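Local atomic coordinates of dehydrogenase (Sinorhizobium meliloti, PDB entry 3UOE), a protein that probably acts as an oxidoreductase of the LDH2/MDH2 family, a group that includes malate and L-lactate dehydrogenases. Residues N85-N91 with D103-L108; S98-G104 with A130-N136; M113-M117 with Y146-A150; V159-S163 with I256-V260; L263-N267 with N283-L287. All blocks are in the same frame, centred on the assembly; numbering follows the deposited sequence.

Interaction 1: residues N85-N91 with D103-L108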
# COMPACT_ATOMS: atom_id res chain seq x y z
N ASN A 85 26.95 -9.15 -9.71
CA ASN A 85 27.65 -8.60 -10.86
C ASN A 85 28.06 -7.16 -10.58
O ASN A 85 27.21 -6.29 -10.42
CB ASN A 85 26.72 -8.69 -12.07
CG ASN A 85 27.34 -8.12 -13.34
OD1 ASN A 85 28.26 -7.30 -13.29
ND2 ASN A 85 26.81 -8.54 -14.48
N PRO A 86 29.38 -6.89 -10.54
CA PRO A 86 29.86 -5.58 -10.06
C PRO A 86 29.63 -4.40 -11.02
O PRO A 86 29.69 -3.26 -10.56
CB PRO A 86 31.36 -5.81 -9.84
CG PRO A 86 31.73 -6.94 -10.77
CD PRO A 86 30.48 -7.80 -10.90
N THR A 87 29.37 -4.65 -12.30
CA THR A 87 29.34 -3.56 -13.28
C THR A 87 27.99 -3.33 -13.93
O THR A 87 27.69 -2.22 -14.36
CB THR A 87 30.33 -3.80 -14.43
OG1 THR A 87 30.07 -5.07 -15.02
CG2 THR A 87 31.77 -3.74 -13.92
N THR A 88 27.17 -4.37 -14.05
CA THR A 88 25.92 -4.22 -14.76
C THR A 88 25.02 -3.19 -14.08
O THR A 88 25.06 -3.01 -12.86
CB THR A 88 25.17 -5.56 -14.93
OG1 THR A 88 24.04 -5.37 -15.79
CG2 THR A 88 24.70 -6.08 -13.58
N ARG A 89 24.24 -2.50 -14.89
CA ARG A 89 23.25 -1.56 -14.40
C ARG A 89 21.86 -2.07 -14.76
O ARG A 89 20.88 -1.34 -14.74
CB ARG A 89 23.52 -0.15 -14.97
CG ARG A 89 24.83 0.43 -14.42
CD ARG A 89 25.42 1.55 -15.25
NE ARG A 89 26.83 1.79 -14.91
CZ ARG A 89 27.25 2.74 -14.09
NH1 ARG A 89 26.37 3.56 -13.52
NH2 ARG A 89 28.56 2.89 -13.83
N GLY A 90 21.80 -3.36 -15.08
CA GLY A 90 20.55 -4.00 -15.47
C GLY A 90 20.25 -3.82 -16.95
O GLY A 90 20.84 -2.98 -17.62
N ASN A 91 19.33 -4.62 -17.46
CA ASN A 91 18.89 -4.52 -18.85
C ASN A 91 17.37 -4.42 -18.96
O ASN A 91 16.66 -5.40 -18.72
CB ASN A 91 19.38 -5.71 -19.66
CG ASN A 91 18.91 -5.64 -21.11
OD1 ASN A 91 18.74 -4.56 -21.66
ND2 ASN A 91 18.70 -6.80 -21.72
N ASP A 103 15.69 -7.08 -16.34
CA ASP A 103 16.53 -8.16 -15.84
C ASP A 103 17.73 -7.51 -15.15
O ASP A 103 18.53 -6.85 -15.79
CB ASP A 103 16.99 -9.04 -17.00
CG ASP A 103 17.92 -10.15 -16.55
OD1 ASP A 103 18.35 -10.15 -15.37
OD2 ASP A 103 18.23 -11.04 -17.37
N GLY A 104 17.83 -7.71 -13.83
CA GLY A 104 18.89 -7.10 -13.04
C GLY A 104 20.29 -7.60 -13.35
O GLY A 104 21.28 -6.94 -13.02
N GLU A 105 20.38 -8.77 -13.98
CA GLU A 105 21.66 -9.37 -14.33
C GLU A 105 22.56 -9.54 -13.11
O GLU A 105 23.78 -9.41 -13.20
CB GLU A 105 22.39 -8.56 -15.43
CG GLU A 105 21.67 -8.56 -16.80
CD GLU A 105 22.31 -7.63 -17.83
OE1 GLU A 105 23.39 -7.05 -17.56
OE2 GLU A 105 21.72 -7.46 -18.93
N ARG A 106 21.93 -9.80 -11.96
CA ARG A 106 22.65 -10.06 -10.72
C ARG A 106 23.32 -8.79 -10.18
O ARG A 106 24.21 -8.87 -9.34
CB ARG A 106 23.67 -11.18 -10.95
CG ARG A 106 23.01 -12.54 -11.21
CD ARG A 106 23.82 -13.51 -12.09
NE ARG A 106 25.17 -13.06 -12.42
CZ ARG A 106 25.53 -12.64 -13.63
NH1 ARG A 106 24.63 -12.61 -14.61
NH2 ARG A 106 26.78 -12.24 -13.86
N GLY A 107 22.89 -7.63 -10.68
CA GLY A 107 23.50 -6.38 -10.30
C GLY A 107 23.20 -5.96 -8.88
O GLY A 107 22.35 -6.55 -8.20
N LEU A 108 23.91 -4.94 -8.42
CA LEU A 108 23.65 -4.37 -7.11
C LEU A 108 22.28 -3.72 -7.17
O LEU A 108 21.95 -3.06 -8.15
CB LEU A 108 24.71 -3.33 -6.77
CG LEU A 108 26.13 -3.87 -6.67
CD1 LEU A 108 27.11 -2.75 -6.33
CD2 LEU A 108 26.20 -4.99 -5.63
O HOH W 1 25.77 -3.98 -10.42
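With OG1 of Thr-88 opposite its own backbone N (chi1 -172°), and the Glu-105 side chain extended beyond a CG turned away from its carbonyl carbon, hydroxyl and carboxylate meet beside the type I' beta turn, Gly-104 to Gly-107, that carries Glu-105. Thr-88 OG1 donates to Glu-105 OE1 over a short 2.5 Å, from above the carboxylate plane. The same hydroxyl accepts from Gly-90 N at 3.1 Å in an ST turn, so threonine here serves both its own loop and the neighbouring turn. Its methyl, CG2, lies 3.5 Å from Gly-107 CA, where any CB would collide with it. Glycine also suits position 90, whose backbone angles would jam a CB against the preceding carbonyl. At one end Asn-91 and Asp-103 form an antiparallel hydrogen-bonded pair, Asn-91 N to Asp-103 O being 2.9 Å. At the other, Asn-85 N reaches Arg-106 O at 2.8 Å, while OD1 of Asn-85 folds its own loop, taking the N-H groups of Thr-87 and Thr-88 from one face in an Asx motif. A water closes the gap beside them: it donates to both Asn-85 O and Thr-88 O and accepts from Leu-108 N at 2.9 Å, just where a helix begins.

Interaction 2: residues S98-G104 with A130-N136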
# COMPACT_ATOMS: atom_id res chain seq x y z
N SER A 98 4.12 1.77 -21.28
CA SER A 98 4.33 2.26 -19.91
C SER A 98 4.94 1.22 -18.98
O SER A 98 5.00 1.42 -17.77
CB SER A 98 3.01 2.77 -19.30
OG SER A 98 2.50 3.85 -20.04
N PHE A 99 5.41 0.12 -19.55
CA PHE A 99 5.83 -1.02 -18.74
C PHE A 99 7.24 -1.46 -19.08
O PHE A 99 7.49 -2.02 -20.15
CB PHE A 99 4.85 -2.19 -18.90
CG PHE A 99 5.01 -3.27 -17.85
CD1 PHE A 99 6.17 -4.05 -17.80
CD2 PHE A 99 4.00 -3.51 -16.93
CE1 PHE A 99 6.31 -5.04 -16.85
CE2 PHE A 99 4.14 -4.50 -15.97
CZ PHE A 99 5.30 -5.27 -15.93
N LEU A 100 8.17 -1.21 -18.15
CA LEU A 100 9.57 -1.58 -18.33
C LEU A 100 9.86 -2.87 -17.56
O LEU A 100 9.73 -2.92 -16.34
CB LEU A 100 10.48 -0.48 -17.80
CG LEU A 100 11.82 -0.12 -18.46
CD1 LEU A 100 12.88 0.05 -17.37
CD2 LEU A 100 12.29 -1.10 -19.51
N SER A 101 10.26 -3.90 -18.29
CA SER A 101 10.70 -5.15 -17.69
C SER A 101 12.22 -5.15 -17.56
O SER A 101 12.93 -4.99 -18.55
CB SER A 101 10.26 -6.33 -18.55
OG SER A 101 10.73 -7.53 -18.00
N VAL A 102 12.72 -5.32 -16.34
CA VAL A 102 14.16 -5.24 -16.11
C VAL A 102 14.72 -6.56 -15.61
O VAL A 102 14.27 -7.10 -14.61
CB VAL A 102 14.54 -4.12 -15.09
CG1 VAL A 102 16.05 -4.02 -14.92
CG2 VAL A 102 13.98 -2.78 -15.52
N ASP A 103 15.69 -7.08 -16.34
CA ASP A 103 16.53 -8.16 -15.84
C ASP A 103 17.73 -7.51 -15.15
O ASP A 103 18.53 -6.85 -15.79
CB ASP A 103 16.99 -9.04 -17.00
CG ASP A 103 17.92 -10.15 -16.55
OD1 ASP A 103 18.35 -10.15 -15.37
OD2 ASP A 103 18.23 -11.04 -17.37
N GLY A 104 17.83 -7.71 -13.83
CA GLY A 104 18.89 -7.10 -13.04
C GLY A 104 20.29 -7.60 -13.35
O GLY A 104 21.28 -6.94 -13.02
N ALA A 130 4.14 5.19 -15.27
CA ALA A 130 4.99 4.13 -15.79
C ALA A 130 5.46 3.22 -14.67
O ALA A 130 5.51 3.61 -13.51
CB ALA A 130 6.19 4.71 -16.53
N ILE A 131 5.80 1.99 -15.03
CA ILE A 131 6.25 1.03 -14.05
C ILE A 131 7.48 0.28 -14.54
O ILE A 131 7.56 -0.10 -15.71
CB ILE A 131 5.14 0.01 -13.72
CG1 ILE A 131 5.63 -0.99 -12.66
CG2 ILE A 131 4.68 -0.71 -15.00
CD1 ILE A 131 4.50 -1.72 -11.93
N ALA A 132 8.43 0.08 -13.64
CA ALA A 132 9.54 -0.82 -13.89
C ALA A 132 9.47 -2.02 -12.93
O ALA A 132 9.36 -1.87 -11.71
CB ALA A 132 10.88 -0.08 -13.75
N ALA A 133 9.49 -3.21 -13.52
CA ALA A 133 9.39 -4.45 -12.76
C ALA A 133 10.71 -5.20 -12.87
O ALA A 133 11.07 -5.68 -13.94
CB ALA A 133 8.24 -5.30 -13.27
N ILE A 134 11.41 -5.29 -11.74
CA ILE A 134 12.79 -5.79 -11.69
C ILE A 134 12.88 -7.18 -11.11
O ILE A 134 12.26 -7.49 -10.09
CB ILE A 134 13.68 -4.87 -10.81
CG1 ILE A 134 13.62 -3.42 -11.29
CG2 ILE A 134 15.11 -5.38 -10.75
CD1 ILE A 134 13.96 -2.41 -10.21
N ARG A 135 13.67 -8.03 -11.77
CA ARG A 135 13.98 -9.36 -11.26
C ARG A 135 15.50 -9.51 -11.29
O ARG A 135 16.19 -8.67 -11.87
CB ARG A 135 13.32 -10.45 -12.11
CG ARG A 135 13.90 -10.57 -13.52
CD ARG A 135 12.98 -11.37 -14.44
NE ARG A 135 13.56 -11.59 -15.75
CZ ARG A 135 13.45 -10.75 -16.79
NH1 ARG A 135 12.77 -9.62 -16.66
NH2 ARG A 135 14.03 -11.05 -17.95
N ASN A 136 16.01 -10.56 -10.66
CA ASN A 136 17.43 -10.89 -10.74
C ASN A 136 18.33 -9.72 -10.37
O ASN A 136 19.35 -9.47 -11.03
CB ASN A 136 17.75 -11.42 -12.15
CG ASN A 136 19.06 -12.20 -12.21
OD1 ASN A 136 19.49 -12.80 -11.22
ND2 ASN A 136 19.69 -12.21 -13.38
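Phe-99 and Ile-131 lie side by side and point the same way, each rising from its own parallel strand. CG2 of Ile-131 meets ring atom CD2 of Phe-99 at 3.5 Å, and farther along the ring CZ comes 4.0 Å from Ala-133 CB; the small alanine leaves room for the ring beside it. Toward the strand ends this face turns polar. Arg-135 starts with CG wedged between its backbone N and carbonyl carbon (chi1 69°) and then runs extended, which carries the guanidinium across to the other strand. There Asp-103 CB sits over one face of the group, 3.7 Å from NH2, and Ser-101 OG approaches its edge, 3.2 Å from NH1. Asp-103 OD1, also held by Glu-105 N, accepts from Asn-136 ND2 through its syn lone pair at 3.2 Å, the donor amide nearly coplanar with the bond though the two flat groups are turned 40° apart. The opposite face carries only aliphatic groups from these strands: CB of Leu-100 against CB of Ala-132, and Val-102 CB 4.0 Å from Ile-134 CG1. Glycine suits position 104, where a CB would run into the carbonyl oxygens of Arg-135 and Asn-136. Six backbone bonds, such as Leu-100 N to Ile-131 O at 2.7 Å, knit the strands together. Ser-98 OG is hydrogen-bonded to Ser-98 OG of the second subunit, so the pair also reaches the dimer interface. Helix 109-127, which links the strands and covers the Leu-100 and Ala-132 face through Thr-120, completes a beta-alpha-beta crossover.

Interaction 3: residues M113-M117 with Y146-A150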
# COMPACT_ATOMS: atom_id res chain seq x y z
N MSE A 113 18.07 -0.22 -9.58
CA MSE A 113 16.90 0.61 -9.28
C MSE A 113 17.04 2.03 -9.85
O MSE A 113 16.14 2.52 -10.54
CB MSE A 113 16.66 0.66 -7.77
CG MSE A 113 15.49 1.52 -7.35
SE MSE A 113 13.77 0.95 -8.13
CE MSE A 113 13.35 -0.53 -6.88
N MSE A 114 18.17 2.69 -9.57
CA MSE A 114 18.35 4.07 -10.01
C MSE A 114 18.43 4.19 -11.53
O MSE A 114 18.04 5.19 -12.11
CB MSE A 114 19.56 4.73 -9.33
CG MSE A 114 19.37 4.99 -7.83
SE MSE A 114 17.77 6.07 -7.42
CE MSE A 114 18.27 7.72 -8.33
N ASP A 115 18.93 3.15 -12.18
CA ASP A 115 19.00 3.18 -13.64
C ASP A 115 17.60 3.02 -14.22
O ASP A 115 17.23 3.71 -15.18
CB ASP A 115 19.95 2.11 -14.17
CG ASP A 115 20.40 2.40 -15.59
OD1 ASP A 115 21.30 3.25 -15.76
OD2 ASP A 115 19.83 1.79 -16.52
N ALA A 116 16.83 2.11 -13.63
CA ALA A 116 15.43 1.90 -14.00
C ALA A 116 14.63 3.19 -13.84
O ALA A 116 13.76 3.50 -14.66
CB ALA A 116 14.83 0.80 -13.14
N MSE A 117 14.93 3.93 -12.78
CA MSE A 117 14.25 5.19 -12.54
C MSE A 117 14.59 6.21 -13.63
O MSE A 117 13.71 6.91 -14.13
CB MSE A 117 14.60 5.76 -11.16
CG MSE A 117 13.84 7.04 -10.85
SE MSE A 117 14.05 7.75 -9.03
CE MSE A 117 13.88 6.07 -8.01
N TYR A 146 14.78 5.70 -2.63
CA TYR A 146 14.24 5.81 -3.98
C TYR A 146 12.98 6.66 -3.99
O TYR A 146 12.84 7.55 -4.83
CB TYR A 146 13.98 4.41 -4.56
CG TYR A 146 15.12 3.45 -4.31
CD1 TYR A 146 16.35 3.61 -4.97
CD2 TYR A 146 14.99 2.41 -3.40
CE1 TYR A 146 17.42 2.74 -4.73
CE2 TYR A 146 16.05 1.54 -3.16
CZ TYR A 146 17.26 1.70 -3.82
OH TYR A 146 18.29 0.83 -3.58
N ALA A 147 12.07 6.41 -3.05
CA ALA A 147 10.86 7.23 -2.92
C ALA A 147 11.22 8.71 -2.79
O ALA A 147 10.58 9.57 -3.40
CB ALA A 147 10.01 6.78 -1.71
N GLU A 148 12.25 8.99 -2.01
CA GLU A 148 12.67 10.37 -1.79
C GLU A 148 13.25 10.97 -3.06
O GLU A 148 13.01 12.13 -3.36
CB GLU A 148 13.69 10.44 -0.66
CG GLU A 148 14.10 11.85 -0.28
CD GLU A 148 15.08 11.86 0.88
OE1 GLU A 148 16.25 11.48 0.68
OE2 GLU A 148 14.66 12.24 1.99
N ALA A 149 14.03 10.17 -3.79
CA ALA A 149 14.67 10.64 -5.01
C ALA A 149 13.60 11.02 -6.03
O ALA A 149 13.71 12.04 -6.71
CB ALA A 149 15.58 9.57 -5.57
N ALA A 150 12.57 10.20 -6.14
CA ALA A 150 11.47 10.49 -7.05
C ALA A 150 10.81 11.80 -6.62
O ALA A 150 10.57 12.69 -7.45
CB ALA A 150 10.47 9.34 -7.05
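Met-113 and Tyr-146 fit together where two helices, lying side by side on the mixed sheet of an alpha/beta fold, are bridged by long side chains. The segment axes pass 11.4 Å apart at 26°, too wide for short residues alone, and three methionines, all present as selenomethionine, fill the interval. The Tyr-146 ring is the chief bump. It stands in an angle formed by Met-113 on one face and Met-114 at its rim: CG of Met-113 rests over the face, 3.5 Å from the ring centroid in a CH-pi contact, while SE of Met-114 lies in the ring plane, 3.8 Å from CD1. A bend at chi2 (59°) turns the Met-113 chain at that CG, leaving its selenium above the same face at a greater distance. Both seleniums thus make Met-aromatic contacts. Tyrosine suits the place because its broad ring receives both chains while OH reaches beyond them to Met-140 O. One helical turn later, Met-117 extends straight to its selenium and probes a hollow floored by small residues: SE is 4.2 Å from Ala-149 CB, where the short alanine makes room for it. The methyl then bends toward the base of the tyrosine, Met-117 CE lying 3.8 Å from Tyr-146 CB.

Interaction 4: residues V159-S163 with I256-V260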
# COMPACT_ATOMS: atom_id res chain seq x y z
N VAL A 159 7.34 2.33 -4.36
CA VAL A 159 8.37 1.32 -4.45
C VAL A 159 8.04 0.11 -3.58
O VAL A 159 7.55 0.27 -2.46
CB VAL A 159 9.73 1.87 -4.01
CG1 VAL A 159 10.85 1.06 -4.64
CG2 VAL A 159 9.84 3.33 -4.41
N MSE A 160 8.29 -1.08 -4.12
CA MSE A 160 8.06 -2.33 -3.41
C MSE A 160 9.20 -3.29 -3.69
O MSE A 160 9.83 -3.26 -4.75
CB MSE A 160 6.77 -3.00 -3.88
CG MSE A 160 5.51 -2.46 -3.26
SE MSE A 160 3.94 -2.87 -4.36
CE MSE A 160 4.25 -4.77 -4.70
N SER A 161 9.46 -4.17 -2.72
CA SER A 161 10.48 -5.19 -2.88
C SER A 161 10.06 -6.35 -2.00
O SER A 161 9.48 -6.15 -0.93
CB SER A 161 11.84 -4.64 -2.42
OG SER A 161 12.91 -5.51 -2.78
N THR A 162 10.33 -7.56 -2.46
CA THR A 162 10.05 -8.76 -1.68
C THR A 162 11.34 -9.37 -1.11
O THR A 162 12.43 -8.80 -1.27
CB THR A 162 9.29 -9.80 -2.51
OG1 THR A 162 10.07 -10.16 -3.66
CG2 THR A 162 7.93 -9.26 -2.94
N SER A 163 11.21 -10.51 -0.45
CA SER A 163 12.34 -11.10 0.27
C SER A 163 12.17 -12.60 0.50
O SER A 163 11.20 -13.19 0.05
CB SER A 163 12.48 -10.42 1.63
OG SER A 163 11.49 -10.92 2.51
N ILE A 256 1.40 -7.21 -1.78
CA ILE A 256 2.72 -6.86 -2.29
C ILE A 256 3.41 -8.08 -2.88
O ILE A 256 3.93 -8.04 -4.00
CB ILE A 256 3.58 -6.21 -1.19
CG1 ILE A 256 2.97 -4.87 -0.79
CG2 ILE A 256 5.02 -6.02 -1.67
CD1 ILE A 256 3.55 -4.27 0.46
N GLU A 257 3.40 -9.18 -2.12
CA GLU A 257 4.00 -10.44 -2.56
C GLU A 257 3.51 -10.80 -3.97
O GLU A 257 4.31 -11.12 -4.86
CB GLU A 257 3.61 -11.55 -1.59
CG GLU A 257 4.31 -12.88 -1.84
CD GLU A 257 5.72 -12.87 -1.28
OE1 GLU A 257 5.87 -12.48 -0.10
OE2 GLU A 257 6.66 -13.25 -2.02
N LEU A 258 2.20 -10.75 -4.15
CA LEU A 258 1.56 -11.21 -5.38
C LEU A 258 1.82 -10.25 -6.53
O LEU A 258 2.10 -10.68 -7.64
CB LEU A 258 0.05 -11.38 -5.15
CG LEU A 258 -0.33 -12.31 -3.99
CD1 LEU A 258 -1.80 -12.14 -3.60
CD2 LEU A 258 -0.03 -13.76 -4.34
N LEU A 259 1.71 -8.95 -6.26
CA LEU A 259 2.00 -7.95 -7.29
C LEU A 259 3.44 -8.08 -7.77
O LEU A 259 3.69 -8.11 -8.98
CB LEU A 259 1.73 -6.53 -6.78
CG LEU A 259 0.27 -6.18 -6.47
CD1 LEU A 259 0.20 -4.97 -5.54
CD2 LEU A 259 -0.50 -5.91 -7.75
N VAL A 260 4.38 -8.19 -6.84
CA VAL A 260 5.78 -8.27 -7.25
C VAL A 260 6.05 -9.49 -8.14
O VAL A 260 6.61 -9.36 -9.23
CB VAL A 260 6.74 -8.25 -6.05
CG1 VAL A 260 8.16 -8.43 -6.52
CG2 VAL A 260 6.60 -6.93 -5.31
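Met-160, present as selenomethionine, gives up the most surface here, thrusting its methyl end into the side of helix 246-264. Its chain runs out nearly straight to the selenium and then bends at the last torsion (chi3 48°), placing CE among three residues spaced along one side of the helix. Ile-256 CG2 lies 3.4 Å from that CE, Leu-259 CB 3.7 Å, and Val-260 CG2 3.2 Å, closer than usual for two methyls and perhaps partly a matter of coordinate error. A flexible, unbranched methionine can find such a notch between branched side chains. Thr-162, the next largest contributor, divides its duties: OG1 bonds Gly-285 N of the adjacent strand, leaving the methyl to face the helix. There CG2 meets Val-260 tip to tip, 3.5 Å from its CB. Val-260, third in buried surface, thereby stands between the two, its CG2 touching both Met-160 and Thr-162; beta branching gives it the breadth to do so. Glu-257 approaches Thr-162 loosely, its carboxylate engaged instead with Ala-269 N, Gly-178 N and Asn-180. Leu-259 and Glu-257 also pack on Ile-156 and Tyr-306 of the second subunit. With strand 159-161 and helix 256-260 at 92° to one another, this is helix-on-sheet packing in an alpha/beta fold, the helix crossing the strand that it covers.

Interaction 5: residues L263-N267 with N283-L287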
# COMPACT_ATOMS: atom_id res chain seq x y z
N LEU A 263 4.23 -9.29 -11.71
CA LEU A 263 4.75 -8.29 -12.64
C LEU A 263 6.25 -8.41 -12.90
O LEU A 263 6.68 -8.29 -14.05
CB LEU A 263 4.38 -6.89 -12.15
CG LEU A 263 2.86 -6.70 -12.01
CD1 LEU A 263 2.51 -5.34 -11.40
CD2 LEU A 263 2.20 -6.87 -13.37
N ALA A 264 7.03 -8.63 -11.84
CA ALA A 264 8.48 -8.74 -11.97
C ALA A 264 8.90 -10.12 -12.46
O ALA A 264 9.97 -10.27 -13.04
CB ALA A 264 9.17 -8.42 -10.64
N GLY A 265 8.05 -11.12 -12.21
CA GLY A 265 8.36 -12.49 -12.57
C GLY A 265 9.49 -13.02 -11.70
O GLY A 265 10.33 -13.80 -12.14
N SER A 266 9.52 -12.57 -10.45
CA SER A 266 10.46 -13.08 -9.48
C SER A 266 9.78 -14.25 -8.78
O SER A 266 8.62 -14.54 -9.05
CB SER A 266 10.81 -11.99 -8.47
OG SER A 266 9.62 -11.34 -8.03
N ASN A 267 10.48 -14.90 -7.86
CA ASN A 267 9.90 -16.01 -7.12
C ASN A 267 9.10 -15.58 -5.89
O ASN A 267 9.39 -14.56 -5.26
CB ASN A 267 10.98 -17.01 -6.74
CG ASN A 267 11.51 -17.76 -7.95
OD1 ASN A 267 12.58 -17.46 -8.46
ND2 ASN A 267 10.73 -18.71 -8.44
N ASN A 283 16.65 -13.90 -6.02
CA ASN A 283 15.51 -14.15 -6.91
C ASN A 283 14.20 -13.53 -6.42
O ASN A 283 13.11 -14.01 -6.74
CB ASN A 283 15.32 -15.66 -7.14
CG ASN A 283 15.08 -16.42 -5.85
OD1 ASN A 283 15.33 -15.91 -4.77
ND2 ASN A 283 14.57 -17.64 -5.97
N LYS A 284 14.32 -12.48 -5.61
CA LYS A 284 13.19 -11.67 -5.20
C LYS A 284 12.89 -10.65 -6.31
O LYS A 284 13.61 -10.59 -7.31
CB LYS A 284 13.48 -10.99 -3.85
CG LYS A 284 14.04 -9.57 -3.94
CD LYS A 284 15.39 -9.51 -4.59
CE LYS A 284 15.64 -8.13 -5.22
NZ LYS A 284 16.35 -7.23 -4.31
N GLY A 285 11.83 -9.86 -6.15
CA GLY A 285 11.47 -8.87 -7.15
C GLY A 285 11.29 -7.49 -6.55
O GLY A 285 11.20 -7.34 -5.33
N ASP A 286 11.24 -6.48 -7.41
CA ASP A 286 11.02 -5.09 -7.01
C ASP A 286 10.16 -4.41 -8.05
O ASP A 286 10.25 -4.73 -9.24
CB ASP A 286 12.34 -4.32 -6.88
CG ASP A 286 13.51 -5.22 -6.52
OD1 ASP A 286 14.05 -5.87 -7.44
OD2 ASP A 286 13.88 -5.28 -5.33
N LEU A 287 9.34 -3.48 -7.59
CA LEU A 287 8.48 -2.69 -8.44
C LEU A 287 8.71 -1.22 -8.13
O LEU A 287 8.82 -0.83 -6.96
CB LEU A 287 7.01 -3.02 -8.20
CG LEU A 287 6.51 -4.42 -8.54
CD1 LEU A 287 5.04 -4.59 -8.16
CD2 LEU A 287 6.75 -4.73 -10.02
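Asn-267 and Asn-283 clasp the two segments at their polar end. The backbone N of Asn-267 donates to Asn-283 O at 3.0 Å, almost in line with the carbonyl, and a weak second bond runs from Asn-283 ND2 to Asn-267 OD1 at 3.2 Å. The two side chains cross at about a right angle, their amide planes 50° apart. Next comes Ser-266, whose OG is tucked between its own N and carbonyl carbon (chi1 46°) and so lies close over the opposing backbone, 3.2 Å from Gly-285 CA. Only glycine fits beneath it, since a CB at 285 would strike that oxygen and press on Ala-264 CB as well. Farther along the contact becomes apolar: CD2 of Leu-287 reaches Leu-263 CB at 3.8 Å, the leucines again crossing nearly perpendicularly.

A second shell sets these groups. Asn-283 is gripped by the loop before it, OD1 taking Asn-273 N and ND2 giving to Asp-271 O, which fixes the rotation of its amide. Gly-265 leaves the helix with positive phi, a conformation that favours glycine, and swings Ser-266 and Asn-267 back toward the strand. On the far side of that strand, Lys-284 NZ forms a salt bridge with Asp-286 OD2 at 3.3 Å; Asn-138 O holds the ammonium and Ser-161 OG the carboxylate. Strand 285-291 itself runs between strands 129-137 and 156-161, with helix 246-264 over its Leu-287 face and helix 109-127, through Met-113, against the other face at Asp-286 and Leu-288.

The five contacts spread across one mixed sheet. Interactions 4 and 5 share helix 246-264 and are close, with centres about 7 Å apart; Met-160 O and Leu-287 N join their strands at 2.9 Å. Interaction 5 also meets interaction 2, centres about 9 Å apart, through Ile-134 N and Asp-286 O at 2.8 Å. Interaction 1 continues strand 99-105 of interaction 2 and shares Asp-103 and Gly-104 with it, while interaction 3 packs on the opposite side of the sheet from the helix of interactions 4 and 5. There Met-113 CE touches Ile-134, Val-159 and Asp-286, linking interactions 2, 4 and 5. Interactions 2, 4 and 5 also reach the second subunit.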